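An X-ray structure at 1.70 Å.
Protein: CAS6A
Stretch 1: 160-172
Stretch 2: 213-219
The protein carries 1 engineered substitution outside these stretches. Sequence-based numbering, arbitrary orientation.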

# COMPACT_ATOMS: atom_id res chain seq x y z
N PRO A 160 11.30 -7.12 10.56
CA PRO A 160 12.19 -7.68 11.57
C PRO A 160 12.94 -6.64 12.37
O PRO A 160 13.67 -7.03 13.27
N LEU A 161 12.78 -5.35 12.04
CA LEU A 161 13.69 -4.32 12.52
C LEU A 161 12.95 -3.04 12.87
O LEU A 161 12.06 -2.62 12.15
N LYS A 162 13.33 -2.43 13.98
CA LYS A 162 12.79 -1.14 14.36
C LYS A 162 13.84 -0.07 14.16
O LYS A 162 15.03 -0.32 14.31
N ALA A 163 13.39 1.14 13.85
CA ALA A 163 14.33 2.23 13.63
C ALA A 163 14.82 2.79 14.95
O ALA A 163 14.04 2.97 15.90
N PRO A 164 16.11 3.10 15.03
CA PRO A 164 16.59 3.83 16.20
C PRO A 164 15.78 5.12 16.37
O PRO A 164 15.35 5.71 15.39
N GLU A 165 15.57 5.53 17.61
CA GLU A 165 14.70 6.67 17.88
C GLU A 165 15.15 7.94 17.15
O GLU A 165 14.32 8.69 16.63
N GLY A 166 16.45 8.18 17.10
CA GLY A 166 16.99 9.32 16.37
C GLY A 166 16.71 9.29 14.87
O GLY A 166 16.55 10.35 14.24
N VAL A 167 16.69 8.07 14.29
CA VAL A 167 16.34 7.89 12.87
C VAL A 167 14.87 8.24 12.65
O VAL A 167 14.52 8.98 11.73
N ARG A 168 14.02 7.71 13.52
CA ARG A 168 12.60 8.07 13.52
C ARG A 168 12.44 9.58 13.61
O ARG A 168 11.69 10.19 12.84
N GLU A 169 13.16 10.20 14.54
CA GLU A 169 13.02 11.63 14.75
C GLU A 169 13.41 12.40 13.49
O GLU A 169 12.71 13.34 13.08
N ALA A 170 14.52 12.00 12.88
CA ALA A 170 14.91 12.63 11.61
C ALA A 170 13.85 12.44 10.53
O ALA A 170 13.47 13.40 9.84
N LEU A 171 13.37 11.22 10.37
CA LEU A 171 12.42 10.94 9.30
C LEU A 171 11.15 11.76 9.49
O LEU A 171 10.65 12.38 8.54
N LEU A 172 10.62 11.78 10.71
CA LEU A 172 9.32 12.41 10.94
C LEU A 172 9.40 13.92 11.07
O LEU A 172 8.52 14.62 10.60
N LEU A 213 18.93 5.27 4.10
CA LEU A 213 18.52 3.88 3.85
C LEU A 213 17.09 3.59 4.36
O LEU A 213 16.28 2.99 3.63
N TRP A 214 16.81 3.98 5.60
CA TRP A 214 15.46 3.83 6.12
C TRP A 214 14.44 4.57 5.24
O TRP A 214 13.36 4.04 4.96
N LEU A 215 14.75 5.80 4.82
CA LEU A 215 13.83 6.50 3.92
C LEU A 215 13.54 5.66 2.66
O LEU A 215 12.36 5.46 2.27
N SER A 216 14.60 5.12 2.08
CA SER A 216 14.41 4.29 0.88
C SER A 216 13.57 3.04 1.16
O SER A 216 12.75 2.61 0.33
N ALA A 217 13.76 2.48 2.34
CA ALA A 217 13.00 1.29 2.75
C ALA A 217 11.51 1.59 2.95
O ALA A 217 10.65 0.77 2.57
N LEU A 218 11.20 2.74 3.54
CA LEU A 218 9.80 3.14 3.67
C LEU A 218 9.19 3.26 2.29
O LEU A 218 8.04 2.83 2.06
N GLY A 219 9.96 3.86 1.39
CA GLY A 219 9.57 3.93 -0.01
C GLY A 219 9.25 2.58 -0.65
O GLY A 219 8.18 2.41 -1.25

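The contact between these stretches is apolar and centres on one aromatic side chain. Trp214 points from its helix toward the first stretch with chi1 in the m well (-88°) and chi2 at 91°, and its broad indole is touched by the loop from Leu161 to Pro164 and by Val167 of the helix that follows.

The clearest aromatic contact is a CH-pi interaction. Ala163 CB sits 3.7 Å from the centroid of the six-membered ring of Trp214, only 4° off the ring normal, so the methyl rests squarely over the face. Alanine suits this place because its single methyl fits over the ring; the backbone is close too, with Ala163 N 3.5 Å from Trp214 CH2. At the ring edge, Leu161 O approaches Trp214 CH2 at 3.6 Å, while the CA-to-CB bond of Leu161 (t, p) points toward the second stretch, and its CG lies 3.9 Å from Trp214 CZ2.

Aliphatic packing continues along the helix. Val167 (t) points toward the second stretch and places CG1 3.8 Å from Trp214 CG. One turn later, Leu171 (m, t) also points inward, and its forked end reaches several partners: CD1 lies 4.1 Å from Trp214 CB and 4.0 Å from Leu218 CD1, and CD2 lies 3.9 Å from Leu215 CB. Leu218 (m, t) points toward this contact; the CA-to-CB bond of Leu215 (t, p) runs sideways. Branched hydrocarbon side chains fit here because they fill space between helices inclined at 67° without needing polar partners.

No hydrogen bond crosses between the stretches. Ser216 (p) donates from OG to Leu213 O at 2.6 Å, within its own helix, and Arg168 NH2 is hydrogen-bonded elsewhere in the structure. Lys162 points away, leaving its extended chain exposed.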

# COMPACT_ATOMS: atom_id res chain seq x y z
CB PRO A 160 13.20 -8.45 10.73
CG PRO A 160 13.39 -7.52 9.58
CD PRO A 160 11.97 -7.08 9.24
CB LEU A 161 14.68 -4.01 11.40
CG LEU A 161 15.96 -3.23 11.71
CD1 LEU A 161 16.77 -3.91 12.79
CD2 LEU A 161 16.77 -3.11 10.42
CB LYS A 162 12.33 -1.16 15.80
CG LYS A 162 11.14 -2.05 15.95
CD LYS A 162 10.57 -2.06 17.32
CE LYS A 162 9.39 -2.98 17.36
NZ LYS A 162 8.59 -2.76 18.58
CB ALA A 163 13.69 3.33 12.82
CB PRO A 164 18.05 4.15 15.86
CG PRO A 164 18.44 3.02 14.94
CD PRO A 164 17.21 2.76 14.11
CB GLU A 165 14.59 6.89 19.40
CG GLU A 165 13.44 7.82 19.80
CD GLU A 165 12.08 7.22 19.56
OE1 GLU A 165 11.98 5.99 19.45
OE2 GLU A 165 11.08 7.99 19.46
CB VAL A 167 16.64 6.45 12.37
CG1 VAL A 167 16.06 6.21 10.97
CG2 VAL A 167 18.12 6.20 12.39
CB ARG A 168 11.88 7.38 14.68
CG ARG A 168 10.47 7.89 14.94
CD ARG A 168 9.78 7.13 16.08
NE ARG A 168 9.28 5.82 15.66
CZ ARG A 168 8.02 5.56 15.32
NH1 ARG A 168 7.07 6.50 15.39
NH2 ARG A 168 7.69 4.34 14.95
CB GLU A 169 13.89 12.08 15.95
CG GLU A 169 13.54 13.45 16.49
CD GLU A 169 14.17 14.59 15.71
OE1 GLU A 169 15.16 14.37 14.97
OE2 GLU A 169 13.67 15.73 15.84
CB ALA A 170 16.21 12.07 11.14
CB LEU A 171 12.06 9.46 9.26
CG LEU A 171 13.17 8.54 8.77
CD1 LEU A 171 12.85 7.11 9.14
CD2 LEU A 171 13.41 8.69 7.26
CB LEU A 172 8.65 11.82 12.17
CG LEU A 172 8.37 10.33 12.11
CD1 LEU A 172 7.42 9.94 13.25
CD2 LEU A 172 7.83 9.89 10.78
CB LEU A 213 19.50 2.90 4.48
CG LEU A 213 19.28 1.49 3.96
CD1 LEU A 213 19.64 1.39 2.49
CD2 LEU A 213 20.09 0.50 4.81
CB TRP A 214 15.40 4.33 7.57
CG TRP A 214 15.75 3.25 8.54
CD1 TRP A 214 16.98 2.95 9.05
CD2 TRP A 214 14.84 2.28 9.11
NE1 TRP A 214 16.90 1.87 9.90
CE2 TRP A 214 15.60 1.44 9.95
CE3 TRP A 214 13.47 2.05 8.97
CZ2 TRP A 214 15.04 0.39 10.66
CZ3 TRP A 214 12.91 1.01 9.68
CH2 TRP A 214 13.69 0.19 10.51
CB LEU A 215 14.37 7.89 3.55
CG LEU A 215 13.46 8.74 2.66
CD1 LEU A 215 12.11 9.09 3.34
CD2 LEU A 215 14.18 10.00 2.24
CB SER A 216 15.75 3.92 0.24
OG SER A 216 16.49 2.98 0.99
CB ALA A 217 13.60 0.69 4.02
CB LEU A 218 9.70 4.47 4.42
CG LEU A 218 10.17 4.40 5.87
CD1 LEU A 218 10.10 5.75 6.51
CD2 LEU A 218 9.35 3.42 6.67